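Local coordinates for ubiquitin-like-specific protease 2 (Saccharomyces cerevisiae, PDB 5LNB), which removes the ubiquitin-like modifier SUMO from proteins as a C48-family cysteine protease, here represented by a chain that includes its catalytic domain, at residues N97-V102 with L187-I192; V159-F164 with E180-Y185. All blocks are in the same frame, centred on the assembly; numbering follows the deposited sequence.

Overall arrangement
Both interactions use helix 172-190. Interaction 2 packs the helix segment 180-185 on strand 159-164, and interaction 1 joins the helix end, 187-192, to 97-102 by charges. The centre of interaction 2 lies about 15 Å from the centre of the chain, that of interaction 1 about 21 Å. Along the chain, interaction 2 is nested inside the loop that interaction 1 closes. The two centres are about 13 Å apart, yet side chains connect them: Tyr190 CE2 lies 3.7 Å from Tyr185 CE1, and Val98 CG2 is 3.8 Å from Phe181 CE1. Both lie within the Ulp1-family catalytic domain, joining helix 172-190 to a strand of its sheet and to the region of helix 94-98.

Interaction 1: residues N97-V102 with L187-I192; sequences NVKKWV and LDKYSI
Lys189 reaches from the end of helix 172-190 across to Val102, its CE 3.8 Å from Val102 O. At the start of the side chain, Lys189 CB lies 3.9 Å above the ring plane of Tyr190, over the ring centre. The chain then bends at chi2 (-54°), which brings the far end to the 97-102 segment, with Lys189 CE also 4.4 Å from Val102 CG2. Its NZ ends among polar partners. A water donates to Lys99 O at 2.7 Å and accepts from Lys189 NZ, though that second leg is short and its length doubtful. Asp188 OD2 is gripped by Tyr95 OH and by Lys99 NZ, the latter at 2.8 Å on the syn side, 34° out of the carboxylate plane; Lys189 NZ completes the salt-bridge network from a longer 3.5 Å to Asp188 OD2. The two ammonium nitrogens, Lys99 NZ and Lys189 NZ, are 4.5 Å apart, a separation consistent with the carboxylate offsetting their like charges. An asparagine in place of Asp188 would probably leave both lysines without their shared negative mate and their mutual repulsion less screened. Beneath this partly exposed network, Val102 packs on Phe181 and Tyr185, while Val98 reaches helix 82-87. The 97-102 segment is thus fastened to the last turn of helix 172-190, whose Tyr190 leans on Leu135 of helix 131-136.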
loop_
_atom_site.group_PDB
_atom_site.type_symbol
_atom_site.label_atom_id
_atom_site.label_comp_id
_atom_site.label_asym_id
_atom_site.label_seq_id
_atom_site.Cartn_x
_atom_site.Cartn_y
_atom_site.Cartn_z
ATOM N N ASN A 97 -18.728 -8.433 -5.479
ATOM C CA ASN A 97 -18.236 -8.478 -4.106
ATOM C C ASN A 97 -17.889 -7.086 -3.591
ATOM O O ASN A 97 -18.104 -6.789 -2.412
ATOM C CB ASN A 97 -17.017 -9.399 -4.006
ATOM C CG ASN A 97 -17.356 -10.853 -4.274
ATOM O OD1 ASN A 97 -18.496 -11.272 -4.097
ATOM N ND2 ASN A 97 -16.359 -11.633 -4.696
ATOM N N VAL A 98 -17.358 -6.221 -4.456
ATOM C CA VAL A 98 -16.852 -4.916 -4.048
ATOM C C VAL A 98 -17.630 -3.767 -4.682
ATOM O O VAL A 98 -17.177 -2.622 -4.624
ATOM C CB VAL A 98 -15.349 -4.779 -4.351
ATOM C CG1 VAL A 98 -14.541 -5.723 -3.484
ATOM C CG2 VAL A 98 -15.068 -5.037 -5.834
ATOM N N LYS A 99 -18.796 -4.032 -5.278
ATOM C CA LYS A 99 -19.545 -2.954 -5.924
ATOM C C LYS A 99 -19.904 -1.851 -4.933
ATOM O O LYS A 99 -19.712 -0.663 -5.214
ATOM C CB LYS A 99 -20.806 -3.495 -6.596
ATOM C CG LYS A 99 -21.579 -2.414 -7.347
ATOM C CD LYS A 99 -22.543 -2.999 -8.353
ATOM C CE LYS A 99 -23.377 -1.905 -9.032
ATOM N NZ LYS A 99 -22.522 -0.866 -9.690
ATOM N N LYS A 100 -20.434 -2.216 -3.766
ATOM C CA LYS A 100 -20.723 -1.192 -2.766
ATOM C C LYS A 100 -19.441 -0.539 -2.271
ATOM O O LYS A 100 -19.405 0.670 -2.020
ATOM C CB LYS A 100 -21.508 -1.794 -1.602
ATOM C CG LYS A 100 -21.797 -0.810 -0.486
ATOM C CD LYS A 100 -22.466 -1.484 0.706
ATOM C CE LYS A 100 -23.727 -2.229 0.291
ATOM N NZ LYS A 100 -24.618 -2.494 1.462
ATOM N N TRP A 101 -18.375 -1.332 -2.144
ATOM C CA TRP A 101 -17.074 -0.819 -1.734
ATOM C C TRP A 101 -16.625 0.360 -2.591
ATOM O O TRP A 101 -16.079 1.334 -2.072
ATOM C CB TRP A 101 -16.043 -1.940 -1.824
ATOM C CG TRP A 101 -14.780 -1.685 -1.069
ATOM C CD1 TRP A 101 -13.810 -0.760 -1.353
ATOM C CD2 TRP A 101 -14.333 -2.393 0.087
ATOM N NE1 TRP A 101 -12.793 -0.844 -0.428
ATOM C CE2 TRP A 101 -13.090 -1.840 0.464
ATOM C CE3 TRP A 101 -14.861 -3.444 0.842
ATOM C CZ2 TRP A 101 -12.377 -2.298 1.568
ATOM C CZ3 TRP A 101 -14.147 -3.895 1.948
ATOM C CH2 TRP A 101 -12.923 -3.321 2.297
ATOM N N VAL A 102 -16.815 0.274 -3.911
ATOM C CA VAL A 102 -16.283 1.266 -4.841
ATOM C C VAL A 102 -17.344 2.266 -5.289
ATOM O O VAL A 102 -17.123 2.999 -6.259
ATOM C CB VAL A 102 -15.639 0.597 -6.065
ATOM C CG1 VAL A 102 -14.544 -0.359 -5.622
ATOM C CG2 VAL A 102 -16.707 -0.111 -6.909
ATOM N N LEU A 187 -16.599 -0.737 -17.336
ATOM C CA LEU A 187 -17.915 -0.826 -17.952
ATOM C C LEU A 187 -18.971 -0.179 -17.067
ATOM O O LEU A 187 -19.840 0.552 -17.554
ATOM C CB LEU A 187 -18.258 -2.290 -18.232
ATOM C CG LEU A 187 -19.590 -2.506 -18.951
ATOM C CD1 LEU A 187 -19.556 -1.928 -20.358
ATOM C CD2 LEU A 187 -19.964 -3.981 -19.008
ATOM N N ASP A 188 -18.888 -0.422 -15.759
ATOM C CA ASP A 188 -19.880 0.082 -14.822
ATOM C C ASP A 188 -19.827 1.603 -14.714
ATOM O O ASP A 188 -20.854 2.274 -14.844
ATOM C CB ASP A 188 -19.651 -0.562 -13.455
ATOM C CG ASP A 188 -20.649 -0.104 -12.409
ATOM O OD1 ASP A 188 -21.772 0.305 -12.781
ATOM O OD2 ASP A 188 -20.304 -0.161 -11.207
ATOM N N LYS A 189 -18.648 2.170 -14.455
ATOM C CA LYS A 189 -18.610 3.598 -14.152
ATOM C C LYS A 189 -18.562 4.459 -15.403
ATOM O O LYS A 189 -19.103 5.567 -15.395
ATOM C CB LYS A 189 -17.409 3.956 -13.267
ATOM C CG LYS A 189 -17.337 3.216 -11.945
ATOM C CD LYS A 189 -18.611 3.355 -11.164
ATOM C CE LYS A 189 -18.486 2.691 -9.802
ATOM N NZ LYS A 189 -19.816 2.643 -9.113
ATOM N N TYR A 190 -17.908 3.990 -16.468
ATOM C CA TYR A 190 -17.693 4.815 -17.645
ATOM C C TYR A 190 -18.255 4.225 -18.927
ATOM O O TYR A 190 -18.089 4.837 -19.980
ATOM C CB TYR A 190 -16.198 5.087 -17.853
ATOM C CG TYR A 190 -15.427 5.405 -16.602
ATOM C CD1 TYR A 190 -15.537 6.658 -15.986
ATOM C CD2 TYR A 190 -14.570 4.457 -16.035
ATOM C CE1 TYR A 190 -14.807 6.955 -14.834
ATOM C CE2 TYR A 190 -13.848 4.740 -14.880
ATOM C CZ TYR A 190 -13.971 5.985 -14.285
ATOM O OH TYR A 190 -13.244 6.256 -13.146
ATOM N N SER A 191 -18.907 3.066 -18.883
ATOM C CA SER A 191 -19.443 2.441 -20.090
ATOM C C SER A 191 -18.350 2.176 -21.123
ATOM O O SER A 191 -18.591 2.230 -22.330
ATOM C CB SER A 191 -20.559 3.294 -20.703
ATOM O OG SER A 191 -21.685 3.298 -19.853
ATOM N N ILE A 192 -17.140 1.910 -20.650
ATOM C CA ILE A 192 -15.985 1.657 -21.500
ATOM C C ILE A 192 -15.772 0.153 -21.591
ATOM O O ILE A 192 -15.791 -0.551 -20.574
ATOM C CB ILE A 192 -14.730 2.358 -20.947
ATOM C CG1 ILE A 192 -14.691 3.824 -21.396
ATOM C CG2 ILE A 192 -13.469 1.616 -21.347
ATOM C CD1 ILE A 192 -13.561 4.615 -20.735
HETATM O O HOH W 1 -20.309 0.906 -7.345
#

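Interaction 2: residues V159-F164 with E180-Y185; sequences VNILTF and EFLISY
Helix 172-190 brings Leu182 against Ile161, and one of its polar atoms is gripped twice: Tyr185 OH is hydrogen-bonded to both Thr105 OG1 and Leu107 N. Within the helix, Tyr185 N bonds Phe181 O at 2.7 Å. On the strand, Thr163 OG1 donates to Ile161 O at 3.2 Å, with a C=O...donor angle of 117° and the hydroxyl above the carbonyl plane, 61° out of it. The main chain of Ile161 is also hydrogen-bonded to Lys200 and Lys202 of the neighbouring parallel strand, so the residue is fixed at its backbone while its side chain turns to the helix.

The contact itself is made by methyl groups. Leu182 CD1 lies 4.2 Å from Ile161 CD1, the two side chains reaching toward each other tip to tip, and Leu182 CD1 is equally 4.2 Å from Val159 CG1. Those two strand methyls, Val159 CG1 and Ile161 CD1, stand 5.5 Å apart, and the single leucine methyl touches both. An extended chi2 of 172° carries Leu182 CD1 outward to them.

Strand 159-164, helix 172-190 and strand 199-203 form a beta-alpha-beta unit, and this contact joins its first strand to its helix. Val159 also packs on Ile128, and Ile161 on Cys126 and Ile199, which extends the apolar layer across adjacent strands. With three buried aliphatic side chains and no polar bond between the segments, the contact rests on removing aliphatic surface from water and on modest van der Waals contact, and it imposes little directional constraint of its own.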
loop_
_atom_site.group_PDB
_atom_site.type_symbol
_atom_site.label_atom_id
_atom_site.label_comp_id
_atom_site.label_asym_id
_atom_site.label_seq_id
_atom_site.Cartn_x
_atom_site.Cartn_y
_atom_site.Cartn_z
ATOM N N VAL A 159 -2.450 -0.475 -19.432
ATOM C CA VAL A 159 -2.583 -0.373 -17.984
ATOM C C VAL A 159 -1.560 -1.308 -17.355
ATOM O O VAL A 159 -1.544 -2.508 -17.652
ATOM C CB VAL A 159 -4.007 -0.729 -17.536
ATOM C CG1 VAL A 159 -4.122 -0.694 -16.011
ATOM C CG2 VAL A 159 -5.057 0.176 -18.239
ATOM N N ASN A 160 -0.703 -0.767 -16.493
ATOM C CA ASN A 160 0.375 -1.534 -15.881
ATOM C C ASN A 160 0.051 -1.727 -14.411
ATOM O O ASN A 160 -0.129 -0.749 -13.674
ATOM C CB ASN A 160 1.728 -0.842 -16.052
ATOM C CG ASN A 160 2.146 -0.723 -17.508
ATOM O OD1 ASN A 160 1.963 -1.648 -18.291
ATOM N ND2 ASN A 160 2.697 0.424 -17.881
ATOM N N ILE A 161 -0.054 -2.979 -13.992
ATOM C CA ILE A 161 -0.234 -3.314 -12.587
ATOM C C ILE A 161 1.153 -3.631 -12.049
ATOM O O ILE A 161 1.672 -4.731 -12.251
ATOM C CB ILE A 161 -1.211 -4.474 -12.395
ATOM C CG1 ILE A 161 -2.580 -4.099 -12.992
ATOM C CG2 ILE A 161 -1.312 -4.845 -10.902
ATOM C CD1 ILE A 161 -3.595 -5.211 -12.960
ATOM N N LEU A 162 1.771 -2.648 -11.396
ATOM C CA LEU A 162 3.135 -2.791 -10.898
ATOM C C LEU A 162 3.100 -3.589 -9.597
ATOM O O LEU A 162 2.625 -3.092 -8.569
ATOM C CB LEU A 162 3.765 -1.413 -10.710
ATOM C CG LEU A 162 3.671 -0.467 -11.917
ATOM C CD1 LEU A 162 4.244 0.918 -11.585
ATOM C CD2 LEU A 162 4.366 -1.056 -13.152
ATOM N N THR A 163 3.587 -4.829 -9.644
ATOM C CA THR A 163 3.466 -5.800 -8.560
ATOM C C THR A 163 4.844 -6.097 -7.977
ATOM O O THR A 163 5.769 -6.461 -8.717
ATOM C CB THR A 163 2.827 -7.099 -9.067
ATOM O OG1 THR A 163 1.655 -6.788 -9.825
ATOM C CG2 THR A 163 2.435 -8.010 -7.909
ATOM N N PHE A 164 4.983 -5.964 -6.654
ATOM C CA PHE A 164 6.289 -6.102 -6.019
ATOM C C PHE A 164 6.173 -6.903 -4.726
ATOM O O PHE A 164 5.246 -6.709 -3.932
ATOM C CB PHE A 164 6.937 -4.729 -5.760
ATOM C CG PHE A 164 5.968 -3.667 -5.288
ATOM C CD1 PHE A 164 5.888 -3.328 -3.936
ATOM C CD2 PHE A 164 5.133 -3.013 -6.191
ATOM C CE1 PHE A 164 5.004 -2.353 -3.496
ATOM C CE2 PHE A 164 4.237 -2.044 -5.754
ATOM C CZ PHE A 164 4.177 -1.707 -4.403
ATOM N N GLU A 180 -9.818 -8.379 -13.912
ATOM C CA GLU A 180 -11.252 -8.487 -14.163
ATOM C C GLU A 180 -12.019 -7.379 -13.453
ATOM O O GLU A 180 -12.991 -6.836 -13.995
ATOM C CB GLU A 180 -11.755 -9.867 -13.736
ATOM C CG GLU A 180 -11.113 -11.027 -14.521
ATOM C CD GLU A 180 -11.535 -11.085 -16.001
ATOM O OE1 GLU A 180 -12.647 -10.619 -16.347
ATOM O OE2 GLU A 180 -10.748 -11.608 -16.822
ATOM N N PHE A 181 -11.584 -7.022 -12.242
ATOM C CA PHE A 181 -12.167 -5.885 -11.541
ATOM C C PHE A 181 -12.107 -4.626 -12.397
ATOM O O PHE A 181 -13.100 -3.904 -12.534
ATOM C CB PHE A 181 -11.439 -5.656 -10.216
ATOM C CG PHE A 181 -11.741 -4.327 -9.602
ATOM C CD1 PHE A 181 -12.934 -4.125 -8.915
ATOM C CD2 PHE A 181 -10.860 -3.267 -9.744
ATOM C CE1 PHE A 181 -13.226 -2.899 -8.355
ATOM C CE2 PHE A 181 -11.144 -2.034 -9.187
ATOM C CZ PHE A 181 -12.335 -1.845 -8.491
ATOM N N LEU A 182 -10.938 -4.348 -12.983
ATOM C CA LEU A 182 -10.779 -3.127 -13.768
ATOM C C LEU A 182 -11.688 -3.136 -14.983
ATOM O O LEU A 182 -12.221 -2.093 -15.377
ATOM C CB LEU A 182 -9.327 -2.963 -14.207
ATOM C CG LEU A 182 -8.350 -2.683 -13.077
ATOM C CD1 LEU A 182 -6.910 -2.730 -13.597
ATOM C CD2 LEU A 182 -8.704 -1.325 -12.416
ATOM N N ILE A 183 -11.862 -4.300 -15.598
ATOM C CA ILE A 183 -12.702 -4.394 -16.783
ATOM C C ILE A 183 -14.151 -4.115 -16.421
ATOM O O ILE A 183 -14.844 -3.350 -17.101
ATOM C CB ILE A 183 -12.534 -5.774 -17.440
ATOM C CG1 ILE A 183 -11.130 -5.898 -18.032
ATOM C CG2 ILE A 183 -13.587 -5.988 -18.513
ATOM C CD1 ILE A 183 -10.840 -7.263 -18.629
ATOM N N SER A 184 -14.626 -4.729 -15.336
ATOM C CA SER A 184 -15.993 -4.502 -14.884
ATOM C C SER A 184 -16.175 -3.068 -14.414
ATOM O O SER A 184 -17.176 -2.416 -14.740
ATOM C CB SER A 184 -16.341 -5.481 -13.766
ATOM O OG SER A 184 -16.242 -6.815 -14.229
ATOM N N TYR A 185 -15.213 -2.565 -13.637
ATOM C CA TYR A 185 -15.263 -1.181 -13.186
ATOM C C TYR A 185 -15.401 -0.228 -14.365
ATOM O O TYR A 185 -16.245 0.673 -14.357
ATOM C CB TYR A 185 -14.010 -0.856 -12.371
ATOM C CG TYR A 185 -14.069 0.475 -11.669
ATOM C CD1 TYR A 185 -13.654 1.637 -12.314
ATOM C CD2 TYR A 185 -14.554 0.578 -10.362
ATOM C CE1 TYR A 185 -13.709 2.866 -11.678
ATOM C CE2 TYR A 185 -14.602 1.808 -9.708
ATOM C CZ TYR A 185 -14.185 2.949 -10.376
ATOM O OH TYR A 185 -14.229 4.181 -9.761
#